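Local atomic coordinates of 3-phosphoshikimate 1-carboxyvinyltransferase (Streptomyces sviceus, PDB entry 7M0O), a protein that probably catalyses the transfer of the enolpyruvyl group of phosphoenolpyruvate to shikimate 3-phosphate, the sixth step of chorismate synthesis. Residues A[82-87]-A[156-161]; A[140-145]-A[167-172]; A[227-232]-A[398-403]; A[359-364]-A[383-388]. All coordinates share one frame; numbering follows the deposited sequence.

Contact 1 of 4, residues A[82-87]-A[156-161]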
loop_
_atom_site.group_PDB
_atom_site.type_symbol
_atom_site.label_atom_id
_atom_site.label_comp_id
_atom_site.label_asym_id
_atom_site.label_seq_id
_atom_site.Cartn_x
_atom_site.Cartn_y
_atom_site.Cartn_z
ATOM N N ALA A 82 1.398 -8.703 -13.352
ATOM C CA ALA A 82 2.328 -9.750 -13.760
ATOM C C ALA A 82 2.361 -10.931 -12.805
ATOM O O ALA A 82 2.744 -12.034 -13.219
ATOM C CB ALA A 82 3.739 -9.174 -13.903
ATOM N N ARG A 83 1.980 -10.740 -11.542
ATOM C CA ARG A 83 1.956 -11.840 -10.585
ATOM C C ARG A 83 0.555 -12.368 -10.315
ATOM O O ARG A 83 0.364 -13.586 -10.245
ATOM C CB ARG A 83 2.597 -11.407 -9.263
ATOM C CG ARG A 83 4.049 -11.017 -9.428
ATOM C CD ARG A 83 4.435 -9.920 -8.448
ATOM N NE ARG A 83 5.850 -9.578 -8.556
ATOM C CZ ARG A 83 6.450 -8.647 -7.822
ATOM N NH1 ARG A 83 5.759 -7.952 -6.927
ATOM N NH2 ARG A 83 7.743 -8.413 -7.986
ATOM N N PHE A 84 -0.443 -11.486 -10.198
ATOM C CA PHE A 84 -1.786 -11.931 -9.828
ATOM C C PHE A 84 -2.537 -12.560 -10.997
ATOM O O PHE A 84 -3.294 -13.513 -10.796
ATOM C CB PHE A 84 -2.605 -10.764 -9.274
ATOM C CG PHE A 84 -2.261 -10.382 -7.866
ATOM C CD1 PHE A 84 -1.205 -10.987 -7.192
ATOM C CD2 PHE A 84 -3.011 -9.420 -7.203
ATOM C CE1 PHE A 84 -0.898 -10.628 -5.894
ATOM C CE2 PHE A 84 -2.708 -9.047 -5.897
ATOM C CZ PHE A 84 -1.653 -9.654 -5.240
ATOM N N LEU A 85 -2.402 -12.029 -12.213
ATOM C CA LEU A 85 -3.126 -12.638 -13.329
ATOM C C LEU A 85 -2.682 -14.072 -13.612
ATOM O O LEU A 85 -3.556 -14.925 -13.828
ATOM C CB LEU A 85 -3.014 -11.758 -14.582
ATOM C CG LEU A 85 -3.943 -10.547 -14.619
ATOM C CD1 LEU A 85 -4.019 -9.979 -16.024
ATOM C CD2 LEU A 85 -5.348 -10.888 -14.119
ATOM N N PRO A 86 -1.389 -14.411 -13.648
ATOM C CA PRO A 86 -1.032 -15.835 -13.805
ATOM C C PRO A 86 -1.560 -16.706 -12.692
ATOM O O PRO A 86 -1.894 -17.876 -12.928
ATOM C CB PRO A 86 0.498 -15.811 -13.818
ATOM C CG PRO A 86 0.837 -14.424 -14.339
ATOM C CD PRO A 86 -0.200 -13.539 -13.713
ATOM N N THR A 87 -1.636 -16.162 -11.479
ATOM C CA THR A 87 -2.174 -16.920 -10.350
ATOM C C THR A 87 -3.656 -17.227 -10.544
ATOM O O THR A 87 -4.098 -18.371 -10.369
ATOM C CB THR A 87 -1.962 -16.140 -9.054
ATOM O OG1 THR A 87 -0.571 -15.908 -8.837
ATOM C CG2 THR A 87 -2.564 -16.901 -7.851
ATOM N N TYR A 156 4.320 -12.374 -3.063
ATOM C CA TYR A 156 4.267 -13.803 -3.378
ATOM C C TYR A 156 3.456 -14.568 -2.345
ATOM O O TYR A 156 2.634 -15.418 -2.704
ATOM C CB TYR A 156 5.679 -14.396 -3.474
ATOM C CG TYR A 156 6.561 -13.706 -4.496
ATOM C CD1 TYR A 156 6.039 -13.266 -5.703
ATOM C CD2 TYR A 156 7.902 -13.465 -4.232
ATOM C CE1 TYR A 156 6.832 -12.615 -6.634
ATOM C CE2 TYR A 156 8.712 -12.818 -5.164
ATOM C CZ TYR A 156 8.163 -12.394 -6.361
ATOM O OH TYR A 156 8.945 -11.745 -7.285
ATOM N N LEU A 157 3.676 -14.294 -1.056
ATOM C CA LEU A 157 2.835 -14.920 -0.043
ATOM C C LEU A 157 1.380 -14.509 -0.225
ATOM O O LEU A 157 0.469 -15.347 -0.125
ATOM C CB LEU A 157 3.346 -14.562 1.358
ATOM C CG LEU A 157 2.436 -15.060 2.484
ATOM C CD1 LEU A 157 2.249 -16.585 2.421
ATOM C CD2 LEU A 157 2.964 -14.636 3.853
ATOM N N THR A 158 1.142 -13.233 -0.536
ATOM C CA THR A 158 -0.233 -12.761 -0.649
ATOM C C THR A 158 -0.944 -13.386 -1.846
ATOM O O THR A 158 -2.124 -13.752 -1.752
ATOM C CB THR A 158 -0.224 -11.229 -0.707
ATOM O OG1 THR A 158 -0.080 -10.727 0.628
ATOM C CG2 THR A 158 -1.483 -10.672 -1.341
ATOM N N ALA A 159 -0.230 -13.574 -2.959
ATOM C CA ALA A 159 -0.792 -14.303 -4.097
ATOM C C ALA A 159 -1.203 -15.733 -3.717
ATOM O O ALA A 159 -2.292 -16.188 -4.096
ATOM C CB ALA A 159 0.214 -14.322 -5.254
ATOM N N LEU A 160 -0.356 -16.448 -2.963
ATOM C CA LEU A 160 -0.700 -17.810 -2.547
ATOM C C LEU A 160 -1.871 -17.821 -1.569
ATOM O O LEU A 160 -2.762 -18.676 -1.669
ATOM C CB LEU A 160 0.514 -18.498 -1.917
ATOM C CG LEU A 160 1.608 -18.930 -2.890
ATOM C CD1 LEU A 160 2.765 -19.560 -2.132
ATOM C CD2 LEU A 160 1.052 -19.882 -3.967
ATOM N N LEU A 161 -1.891 -16.888 -0.608
ATOM C CA LEU A 161 -3.050 -16.784 0.282
ATOM C C LEU A 161 -4.329 -16.551 -0.514
ATOM O O LEU A 161 -5.350 -17.218 -0.296
ATOM C CB LEU A 161 -2.843 -15.656 1.300
ATOM C CG LEU A 161 -1.790 -15.899 2.384
ATOM C CD1 LEU A 161 -1.347 -14.554 2.981
ATOM C CD2 LEU A 161 -2.362 -16.811 3.465
#

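Contact 2 of 4, residues A[140-145]-A[167-172]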
loop_
_atom_site.group_PDB
_atom_site.type_symbol
_atom_site.label_atom_id
_atom_site.label_comp_id
_atom_site.label_asym_id
_atom_site.label_seq_id
_atom_site.Cartn_x
_atom_site.Cartn_y
_atom_site.Cartn_z
ATOM N N GLY A 140 -6.926 -26.136 -12.983
ATOM C CA GLY A 140 -7.178 -25.999 -11.563
ATOM C C GLY A 140 -5.992 -26.350 -10.687
ATOM O O GLY A 140 -4.960 -26.830 -11.183
ATOM N N VAL A 141 -6.132 -26.108 -9.381
ATOM C CA VAL A 141 -5.107 -26.414 -8.386
ATOM C C VAL A 141 -5.734 -27.290 -7.313
ATOM O O VAL A 141 -6.733 -26.898 -6.697
ATOM C CB VAL A 141 -4.523 -25.133 -7.769
ATOM C CG1 VAL A 141 -3.527 -25.494 -6.693
ATOM C CG2 VAL A 141 -3.883 -24.265 -8.856
ATOM N N GLU A 142 -5.148 -28.472 -7.088
ATOM C CA GLU A 142 -5.699 -29.405 -6.108
ATOM C C GLU A 142 -5.625 -28.829 -4.704
ATOM O O GLU A 142 -6.618 -28.829 -3.967
ATOM C CB GLU A 142 -4.953 -30.733 -6.176
ATOM C CG GLU A 142 -5.567 -31.818 -5.282
ATOM C CD GLU A 142 -6.985 -32.210 -5.716
ATOM O OE1 GLU A 142 -7.306 -32.111 -6.918
ATOM O OE2 GLU A 142 -7.783 -32.630 -4.850
ATOM N N GLY A 143 -4.458 -28.338 -4.315
ATOM C CA GLY A 143 -4.249 -27.787 -2.996
ATOM C C GLY A 143 -3.320 -28.627 -2.144
ATOM O O GLY A 143 -2.517 -29.423 -2.634
ATOM N N GLY A 144 -3.435 -28.436 -0.835
ATOM C CA GLY A 144 -2.558 -29.116 0.102
ATOM C C GLY A 144 -1.378 -28.285 0.569
ATOM O O GLY A 144 -1.446 -27.052 0.566
ATOM N N GLU A 145 -0.287 -28.937 0.963
ATOM C CA GLU A 145 0.862 -28.227 1.523
ATOM C C GLU A 145 1.707 -27.586 0.429
ATOM O O GLU A 145 1.800 -28.093 -0.692
ATOM C CB GLU A 145 1.740 -29.176 2.340
ATOM C CG GLU A 145 1.145 -29.599 3.665
ATOM C CD GLU A 145 2.091 -30.470 4.468
ATOM O OE1 GLU A 145 2.853 -31.243 3.851
ATOM O OE2 GLU A 145 2.080 -30.382 5.714
ATOM N N THR A 167 -8.552 -23.324 -4.660
ATOM C CA THR A 167 -8.048 -24.678 -4.801
ATOM C C THR A 167 -9.112 -25.680 -4.357
ATOM O O THR A 167 -10.088 -25.341 -3.677
ATOM C CB THR A 167 -6.774 -24.867 -3.982
ATOM O OG1 THR A 167 -7.113 -24.924 -2.590
ATOM C CG2 THR A 167 -5.797 -23.725 -4.235
ATOM N N ARG A 168 -8.922 -26.937 -4.768
ATOM C CA ARG A 168 -9.945 -27.934 -4.487
ATOM C C ARG A 168 -9.941 -28.363 -3.026
ATOM O O ARG A 168 -11.009 -28.648 -2.474
ATOM C CB ARG A 168 -9.764 -29.129 -5.425
ATOM C CG ARG A 168 -9.804 -28.700 -6.880
ATOM C CD ARG A 168 -9.913 -29.876 -7.838
ATOM N NE ARG A 168 -8.614 -30.440 -8.212
ATOM C CZ ARG A 168 -7.866 -30.046 -9.243
ATOM N NH1 ARG A 168 -8.256 -29.054 -10.040
ATOM N NH2 ARG A 168 -6.715 -30.659 -9.486
ATOM N N GLN A 169 -8.769 -28.402 -2.384
ATOM C CA GLN A 169 -8.656 -28.884 -1.013
ATOM C C GLN A 169 -8.199 -27.823 -0.022
ATOM O O GLN A 169 -8.018 -28.144 1.156
ATOM C CB GLN A 169 -7.689 -30.078 -0.929
ATOM C CG GLN A 169 -7.969 -31.221 -1.927
ATOM C CD GLN A 169 -9.400 -31.707 -1.874
ATOM O OE1 GLN A 169 -10.074 -31.596 -0.841
ATOM N NE2 GLN A 169 -9.887 -32.241 -3.001
ATOM N N GLY A 170 -8.012 -26.572 -0.455
ATOM C CA GLY A 170 -7.408 -25.560 0.388
ATOM C C GLY A 170 -5.893 -25.642 0.359
ATOM O O GLY A 170 -5.291 -26.532 -0.247
ATOM N N LEU A 171 -5.256 -24.682 1.026
ATOM C CA LEU A 171 -3.804 -24.635 1.092
ATOM C C LEU A 171 -3.313 -24.637 2.535
ATOM O O LEU A 171 -3.991 -24.148 3.452
ATOM C CB LEU A 171 -3.252 -23.386 0.358
ATOM C CG LEU A 171 -3.390 -23.438 -1.167
ATOM C CD1 LEU A 171 -2.868 -22.107 -1.760
ATOM C CD2 LEU A 171 -2.613 -24.613 -1.742
ATOM N N ARG A 172 -2.125 -25.204 2.720
ATOM C CA ARG A 172 -1.339 -25.084 3.946
ATOM C C ARG A 172 0.014 -24.507 3.528
ATOM O O ARG A 172 0.902 -25.248 3.093
ATOM C CB ARG A 172 -1.197 -26.436 4.650
ATOM C CG ARG A 172 -2.446 -26.921 5.365
ATOM C CD ARG A 172 -2.167 -28.225 6.125
ATOM N NE ARG A 172 -1.306 -28.008 7.291
ATOM C CZ ARG A 172 -1.753 -27.834 8.532
ATOM N NH1 ARG A 172 -3.059 -27.843 8.781
ATOM N NH2 ARG A 172 -0.889 -27.648 9.527
HETATM O O HOH W 1 -4.708 -29.594 -11.108
HETATM O O HOH W 2 1.765 -28.045 6.713
#

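Contact 3 of 4, residues A[227-232]-A[398-403]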
loop_
_atom_site.group_PDB
_atom_site.type_symbol
_atom_site.label_atom_id
_atom_site.label_comp_id
_atom_site.label_asym_id
_atom_site.label_seq_id
_atom_site.Cartn_x
_atom_site.Cartn_y
_atom_site.Cartn_z
ATOM N N SER A 227 -1.272 11.244 5.924
ATOM C CA SER A 227 -0.659 11.799 7.125
ATOM C C SER A 227 -0.218 13.234 6.904
ATOM O O SER A 227 -0.311 14.050 7.826
ATOM C CB SER A 227 0.542 10.942 7.578
ATOM O OG SER A 227 1.704 11.106 6.777
ATOM N N TYR A 228 0.222 13.573 5.681
ATOM C CA TYR A 228 0.691 14.929 5.422
ATOM C C TYR A 228 -0.455 15.921 5.450
ATOM O O TYR A 228 -0.279 17.054 5.908
ATOM C CB TYR A 228 1.420 14.999 4.067
ATOM C CG TYR A 228 2.424 13.891 3.958
ATOM C CD1 TYR A 228 3.600 13.929 4.702
ATOM C CD2 TYR A 228 2.170 12.776 3.167
ATOM C CE1 TYR A 228 4.509 12.893 4.641
ATOM C CE2 TYR A 228 3.081 11.728 3.102
ATOM C CZ TYR A 228 4.232 11.797 3.847
ATOM O OH TYR A 228 5.117 10.751 3.793
ATOM N N PHE A 229 -1.642 15.499 5.014
ATOM C CA PHE A 229 -2.774 16.412 4.982
ATOM C C PHE A 229 -3.376 16.558 6.380
ATOM O O PHE A 229 -3.708 17.671 6.801
ATOM C CB PHE A 229 -3.781 15.929 3.921
ATOM C CG PHE A 229 -3.220 15.964 2.509
ATOM C CD1 PHE A 229 -3.514 17.013 1.652
ATOM C CD2 PHE A 229 -2.332 14.993 2.074
ATOM C CE1 PHE A 229 -2.962 17.070 0.369
ATOM C CE2 PHE A 229 -1.761 15.054 0.818
ATOM C CZ PHE A 229 -2.083 16.100 -0.046
ATOM N N PHE A 230 -3.414 15.459 7.144
ATOM C CA PHE A 230 -3.801 15.522 8.550
ATOM C C PHE A 230 -2.854 16.428 9.347
ATOM O O PHE A 230 -3.300 17.216 10.188
ATOM C CB PHE A 230 -3.813 14.115 9.158
ATOM C CG PHE A 230 -4.967 13.225 8.725
ATOM C CD1 PHE A 230 -6.250 13.718 8.535
ATOM C CD2 PHE A 230 -4.758 11.873 8.565
ATOM C CE1 PHE A 230 -7.298 12.852 8.165
ATOM C CE2 PHE A 230 -5.794 11.005 8.209
ATOM C CZ PHE A 230 -7.058 11.499 8.013
ATOM N N ALA A 231 -1.535 16.303 9.123
ATOM C CA ALA A 231 -0.556 17.131 9.834
ATOM C C ALA A 231 -0.717 18.615 9.517
ATOM O O ALA A 231 -0.599 19.467 10.414
ATOM C CB ALA A 231 0.864 16.685 9.484
ATOM N N ALA A 232 -0.947 18.946 8.248
ATOM C CA ALA A 232 -1.184 20.339 7.865
ATOM C C ALA A 232 -2.355 20.933 8.646
ATOM O O ALA A 232 -2.296 22.086 9.106
ATOM C CB ALA A 232 -1.444 20.423 6.358
ATOM N N HIS A 398 2.042 17.323 -5.482
ATOM C CA HIS A 398 2.266 18.764 -5.425
ATOM C C HIS A 398 1.015 19.540 -5.797
ATOM O O HIS A 398 0.799 20.636 -5.274
ATOM C CB HIS A 398 3.418 19.157 -6.340
ATOM C CG HIS A 398 4.744 18.660 -5.871
ATOM N ND1 HIS A 398 5.363 19.140 -4.736
ATOM C CD2 HIS A 398 5.567 17.715 -6.379
ATOM C CE1 HIS A 398 6.520 18.520 -4.574
ATOM N NE2 HIS A 398 6.670 17.655 -5.561
ATOM N N GLU A 399 0.180 18.981 -6.677
ATOM C CA GLU A 399 -1.082 19.626 -7.027
ATOM C C GLU A 399 -2.054 19.585 -5.856
ATOM O O GLU A 399 -2.637 20.611 -5.480
ATOM C CB GLU A 399 -1.691 18.952 -8.257
ATOM C CG GLU A 399 -0.801 19.009 -9.472
ATOM C CD GLU A 399 -1.003 17.833 -10.423
ATOM O OE1 GLU A 399 -2.003 17.093 -10.286
ATOM O OE2 GLU A 399 -0.154 17.662 -11.316
ATOM N N ALA A 400 -2.212 18.404 -5.253
ATOM C CA ALA A 400 -3.124 18.241 -4.123
ATOM C C ALA A 400 -2.723 19.120 -2.948
ATOM O O ALA A 400 -3.583 19.701 -2.282
ATOM C CB ALA A 400 -3.166 16.781 -3.682
ATOM N N PHE A 401 -1.423 19.211 -2.661
ATOM C CA PHE A 401 -0.993 20.004 -1.520
ATOM C C PHE A 401 -1.150 21.490 -1.808
ATOM O O PHE A 401 -1.513 22.262 -0.911
ATOM C CB PHE A 401 0.457 19.662 -1.148
ATOM C CG PHE A 401 0.818 20.051 0.264
ATOM C CD1 PHE A 401 0.372 19.291 1.335
ATOM C CD2 PHE A 401 1.578 21.187 0.521
ATOM C CE1 PHE A 401 0.691 19.640 2.639
ATOM C CE2 PHE A 401 1.902 21.546 1.824
ATOM C CZ PHE A 401 1.457 20.777 2.883
ATOM N N ALA A 402 -0.916 21.900 -3.057
ATOM C CA ALA A 402 -1.173 23.282 -3.433
ATOM C C ALA A 402 -2.635 23.645 -3.205
ATOM O O ALA A 402 -2.944 24.747 -2.734
ATOM C CB ALA A 402 -0.774 23.506 -4.893
ATOM N N GLU A 403 -3.546 22.719 -3.522
ATOM C CA GLU A 403 -4.974 22.937 -3.315
ATOM C C GLU A 403 -5.306 23.050 -1.833
ATOM O O GLU A 403 -6.111 23.903 -1.435
ATOM C CB GLU A 403 -5.766 21.805 -3.955
ATOM C CG GLU A 403 -7.272 21.965 -3.878
ATOM C CD GLU A 403 -8.026 20.859 -4.607
ATOM O OE1 GLU A 403 -7.562 19.698 -4.604
ATOM O OE2 GLU A 403 -9.086 21.154 -5.196
#

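Contact 4 of 4, residues A[359-364]-A[383-388]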
loop_
_atom_site.group_PDB
_atom_site.type_symbol
_atom_site.label_atom_id
_atom_site.label_comp_id
_atom_site.label_asym_id
_atom_site.label_seq_id
_atom_site.Cartn_x
_atom_site.Cartn_y
_atom_site.Cartn_z
ATOM N N GLN A 359 16.926 24.813 1.018
ATOM C CA GLN A 359 16.681 23.688 0.134
ATOM C C GLN A 359 16.850 22.383 0.899
ATOM O O GLN A 359 17.886 22.147 1.527
ATOM C CB GLN A 359 17.631 23.712 -1.057
ATOM C CG GLN A 359 17.290 22.656 -2.071
ATOM C CD GLN A 359 18.389 22.440 -3.078
ATOM O OE1 GLN A 359 19.483 21.998 -2.736
ATOM N NE2 GLN A 359 18.104 22.756 -4.328
ATOM N N VAL A 360 15.828 21.537 0.833
ATOM C CA VAL A 360 15.823 20.244 1.501
ATOM C C VAL A 360 16.593 19.232 0.662
ATOM O O VAL A 360 16.392 19.144 -0.555
ATOM C CB VAL A 360 14.378 19.781 1.729
ATOM C CG1 VAL A 360 14.310 18.270 1.981
ATOM C CG2 VAL A 360 13.757 20.575 2.879
ATOM N N THR A 361 17.492 18.477 1.309
ATOM C CA THR A 361 18.148 17.337 0.670
ATOM C C THR A 361 17.251 16.106 0.792
ATOM O O THR A 361 17.118 15.528 1.875
ATOM C CB THR A 361 19.512 17.050 1.290
ATOM O OG1 THR A 361 20.351 18.200 1.168
ATOM C CG2 THR A 361 20.173 15.873 0.551
ATOM N N SER A 362 16.658 15.688 -0.322
ATOM C CA SER A 362 15.642 14.645 -0.282
ATOM C C SER A 362 16.206 13.232 -0.185
ATOM O O SER A 362 15.513 12.340 0.328
ATOM C CB SER A 362 14.735 14.787 -1.516
ATOM O OG SER A 362 15.374 14.266 -2.668
ATOM N N TYR A 363 17.429 12.997 -0.662
ATOM C CA TYR A 363 17.969 11.643 -0.841
ATOM C C TYR A 363 17.082 10.789 -1.754
ATOM O O TYR A 363 17.124 9.553 -1.691
ATOM C CB TYR A 363 18.202 10.931 0.508
ATOM C CG TYR A 363 19.309 11.572 1.323
ATOM C CD1 TYR A 363 20.637 11.225 1.116
ATOM C CD2 TYR A 363 19.028 12.546 2.273
ATOM C CE1 TYR A 363 21.653 11.816 1.843
ATOM C CE2 TYR A 363 20.038 13.149 3.010
ATOM C CZ TYR A 363 21.349 12.776 2.794
ATOM O OH TYR A 363 22.366 13.378 3.512
ATOM N N GLY A 364 16.282 11.437 -2.606
ATOM C CA GLY A 364 15.326 10.766 -3.467
ATOM C C GLY A 364 14.148 10.159 -2.745
ATOM O O GLY A 364 13.389 9.390 -3.350
ATOM N N SER A 383 12.426 24.749 -0.448
ATOM C CA SER A 383 12.451 24.100 -1.744
ATOM C C SER A 383 13.077 22.719 -1.563
ATOM O O SER A 383 13.508 22.347 -0.469
ATOM C CB SER A 383 13.213 24.959 -2.774
ATOM O OG SER A 383 14.573 25.138 -2.415
ATOM N N PHE A 384 13.110 21.950 -2.645
ATOM C CA PHE A 384 13.608 20.586 -2.633
ATOM C C PHE A 384 14.589 20.395 -3.772
ATOM O O PHE A 384 14.393 20.938 -4.860
ATOM C CB PHE A 384 12.456 19.587 -2.779
ATOM C CG PHE A 384 11.305 19.867 -1.854
ATOM C CD1 PHE A 384 11.376 19.507 -0.515
ATOM C CD2 PHE A 384 10.167 20.492 -2.318
ATOM C CE1 PHE A 384 10.329 19.778 0.350
ATOM C CE2 PHE A 384 9.115 20.761 -1.462
ATOM C CZ PHE A 384 9.200 20.410 -0.127
ATOM N N ASP A 385 15.622 19.593 -3.528
ATOM C CA ASP A 385 16.559 19.281 -4.604
ATOM C C ASP A 385 15.960 18.319 -5.629
ATOM O O ASP A 385 16.404 18.303 -6.785
ATOM C CB ASP A 385 17.864 18.737 -4.018
ATOM C CG ASP A 385 17.679 17.444 -3.200
ATOM O OD1 ASP A 385 16.531 16.959 -3.009
ATOM O OD2 ASP A 385 18.715 16.907 -2.739
ATOM N N ASP A 386 14.923 17.569 -5.248
ATOM C CA ASP A 386 14.351 16.518 -6.094
ATOM C C ASP A 386 12.841 16.443 -5.855
ATOM O O ASP A 386 12.339 15.513 -5.209
ATOM C CB ASP A 386 15.035 15.183 -5.802
ATOM C CG ASP A 386 14.605 14.064 -6.747
ATOM O OD1 ASP A 386 13.974 14.346 -7.789
ATOM O OD2 ASP A 386 14.928 12.889 -6.445
ATOM N N PRO A 387 12.079 17.422 -6.363
ATOM C CA PRO A 387 10.624 17.421 -6.105
ATOM C C PRO A 387 9.873 16.296 -6.796
ATOM O O PRO A 387 8.756 15.967 -6.374
ATOM C CB PRO A 387 10.165 18.793 -6.632
ATOM C CG PRO A 387 11.209 19.170 -7.645
ATOM C CD PRO A 387 12.504 18.608 -7.132
ATOM N N GLY A 388 10.437 15.688 -7.838
ATOM C CA GLY A 388 9.742 14.645 -8.544
ATOM C C GLY A 388 9.713 13.304 -7.840
ATOM O O GLY A 388 8.977 12.414 -8.275
HETATM O O HOH W 3 20.844 18.209 -1.736
HETATM O O HOH W 4 19.305 14.269 -2.295
#

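Contact 1 of 4, residues A[82-87]-A[156-161]
Arg83 and Tyr156 meet between helices 79-90 and 155-163, which pack nearly parallel, their local axes 24° apart and 10.2 Å at closest approach. This polar meeting rests on packing of flat groups: Tyr156 CE1 lies over one face of the guanidinium, 3.7 Å from Arg83 NE, with the two planes 69° apart. Arg83 NH2 and Tyr156 OH make no hydrogen bond; the hydroxyl instead bonds weakly to Pro108 O. An alanine in place of Arg83 would probably open a gap beside Tyr156 CE1 and OH, where the arginine chain beyond CB now packs.

Apolar contacts carry the middle. Ala159 suits the close approach of the helices, its small CB touching Phe84 CE1 at 3.9 Å, while Phe84 CZ reaches Thr158 CG2 at 4.0 Å. Thr158 OG1 has its own hydrogen bond, to Thr187.

Thr87 divides its branches. With OG1 anti to the carbonyl carbon (chi1 -60°), it bonds to Arg83 O at 2.9 Å, reinforcing the weak backbone bond from Thr87 N to that carbonyl just past Pro86, whose N cannot donate. CG2 packs 3.8 Å from Ala159 O. At the guanidinium end, near Gln155, Arg83 and Arg107 lie close, so positive charge probably gathers beside the predicted phosphoenolpyruvate site.

Contact 2 of 4, residues A[140-145]-A[167-172]
Gly144 pairs with Leu171 and Glu145 with Arg172 in parallel register, Gly144 N bonding to Gly170 O at 2.7 Å and Gly144 O accepting from Arg172 N at 2.9 Å. Ahead of the strands, Arg168 N and Gln169 N bond to the carbonyls of Val141 and Glu142.

Glu142 divides its carboxylate between two partners. The bend of its chain at chi2 (64°) turns CD back toward Arg168 and Gln169. OE1 makes a salt bridge to Arg168 NE, modelled at 2.5 Å, so short that the exact length is doubtful, with a weak second bond from NH2; the two chains cross at about a right angle. OE2 accepts from Gln169 NE2 at 2.8 Å, nearly along its C-O axis and close to the amide plane, which leaves little freedom for the carboxylate to rotate. One face of the guanidinium lies against the backbone, Val141 C standing 4.0 Å above its centre, while NH1 bonds to Ala139 O.

The segments frame a beta-alpha-beta unit: strand 144-147 leads through helix 155-163 to strand 171-174 alongside it. Glycines suit the places where the chains close in: a CB on Gly143 would collide with Gly170 O, and one on Gly140, whose positive phi also favours glycine, with Arg168 NH1. On the buried side, Val141 CG1 packs 3.8 Å from Thr167 CG2, a branched pair near the loop residues Leu119 and Val121; Thr167 OG1 bonds to Gly164 O. Glu145 and Arg172 run side by side without a direct salt bridge, and a water bridges them, donating to Glu145 OE2 at 2.6 Å and accepting from Arg172 NE.

Contact 3 of 4, residues A[227-232]-A[398-403]
In a domain of the EPSP synthase fold, an inside-out alpha/beta barrel in which sheets lie outside near-parallel helices, helix 223-235 packs against the inner side of helix 397-406, whose other side carries the exposed Glu399 and Glu403. Phe229 and Phe401 carry the contact across local axes 18° apart and 11.3 Å at closest approach, a wide spacing that large aromatic side chains suit.

The two rings form a T-shaped (edge-to-face) stack, with the edge of Phe401 turned to the face of Phe229, centroids 5.8 Å apart and planes at 71°. Phe401 CD1 stands above the Phe229 plane, displaced toward its rim, 4.1 Å from Phe229 CE1. Phe397, one turn earlier, meets the Phe401 ring with a ring nearly parallel to it, and Val374 of helix 366-375 also touches it.

Ala400 is small enough to let the Phe229 ring come down on its helix: Phe229 CZ lies 3.9 Å from Ala400 CB, and CE1 approaches Ala400 O at 3.8 Å, the oxygen lying at the ring edge near its plane. A leucine in place of Phe229 would lack this flat surface and would probably leave the Phe401 edge without an aromatic face to lean on.

Beside the stack, Tyr228 sends its hydroxyl to Arg367, a predicted phosphoenolpyruvate-binding residue. Its backbone stays at the contact, where Tyr228 O meets the edge of the Phe401 ring near its plane, 4.3 Å from Phe401 CE1.

Contact 4 of 4, residues A[359-364]-A[383-388]
This is a short parallel strand pair, Gln359-Val360 beside Ser383-Phe384, whose following turns are tied together by polar side chains. The strands open and close a beta-alpha-beta unit, with helix 366-375 between them in the chain. Val360 N bonds to Ser383 O at 2.8 Å, and Val360 O takes Asp385 N at 3.1 Å.

Val360 and Phe384 point to the same face and lie side by side, Val360 CB 3.8 Å from Phe384 CD1. Helix 366-375 receives this apolar pair: Ile368 and Phe372 touch Val360, and Val369 touches Phe384. On the other face Gln359 crosses Asp385 at about a right angle, its CD 3.9 Å from Asp385 CB, a meeting of chain against chain suited to a flexible polar residue at the surface.

Asp385 ties the turns. Its CG sits between the backbone N and the carbonyl carbon (chi1 61°), which sets it 3.5 Å from Ser362 N. OD1 accepts from both Ser362 N and Ser362 OG, each on the syn side, so two bonds, tilted to opposite sides of the carboxylate plane, hold the oxygen. OD2 receives a water that also bonds Thr361 OG1, itself hydrogen-bonded to Arg336, and a second water held by Tyr363 N.

Serine suits position 362 because its hydroxyl can give and receive at once in a small space. While donating to Asp385 OD1 at 3.0 Å, Ser362 OG accepts from Gly364 N, also at 3.0 Å, closing an ST turn.

Contacts 1 and 3 are buried helix-to-helix packings, and contacts 2 and 4 are parallel strand junctions nearer the surface, each at the ends of a beta-alpha-beta unit. The four fall into two groups on opposite sides of the chain's centre. Helix 155-163 of contact 1 is the crossover between the two strands that contact 2 pairs, and Leu160 O touches Leu171 CD1 between them; contacts 3 and 4 are about 17 Å apart between centres and are joined by a probable hydrogen bond from His398 NE2 to Pro387 O. Chemistry follows place: rings, methyls and one guanidinium with no hydrogen bond across in contacts 1 and 3, carboxylates, backbone bonds and waters outside.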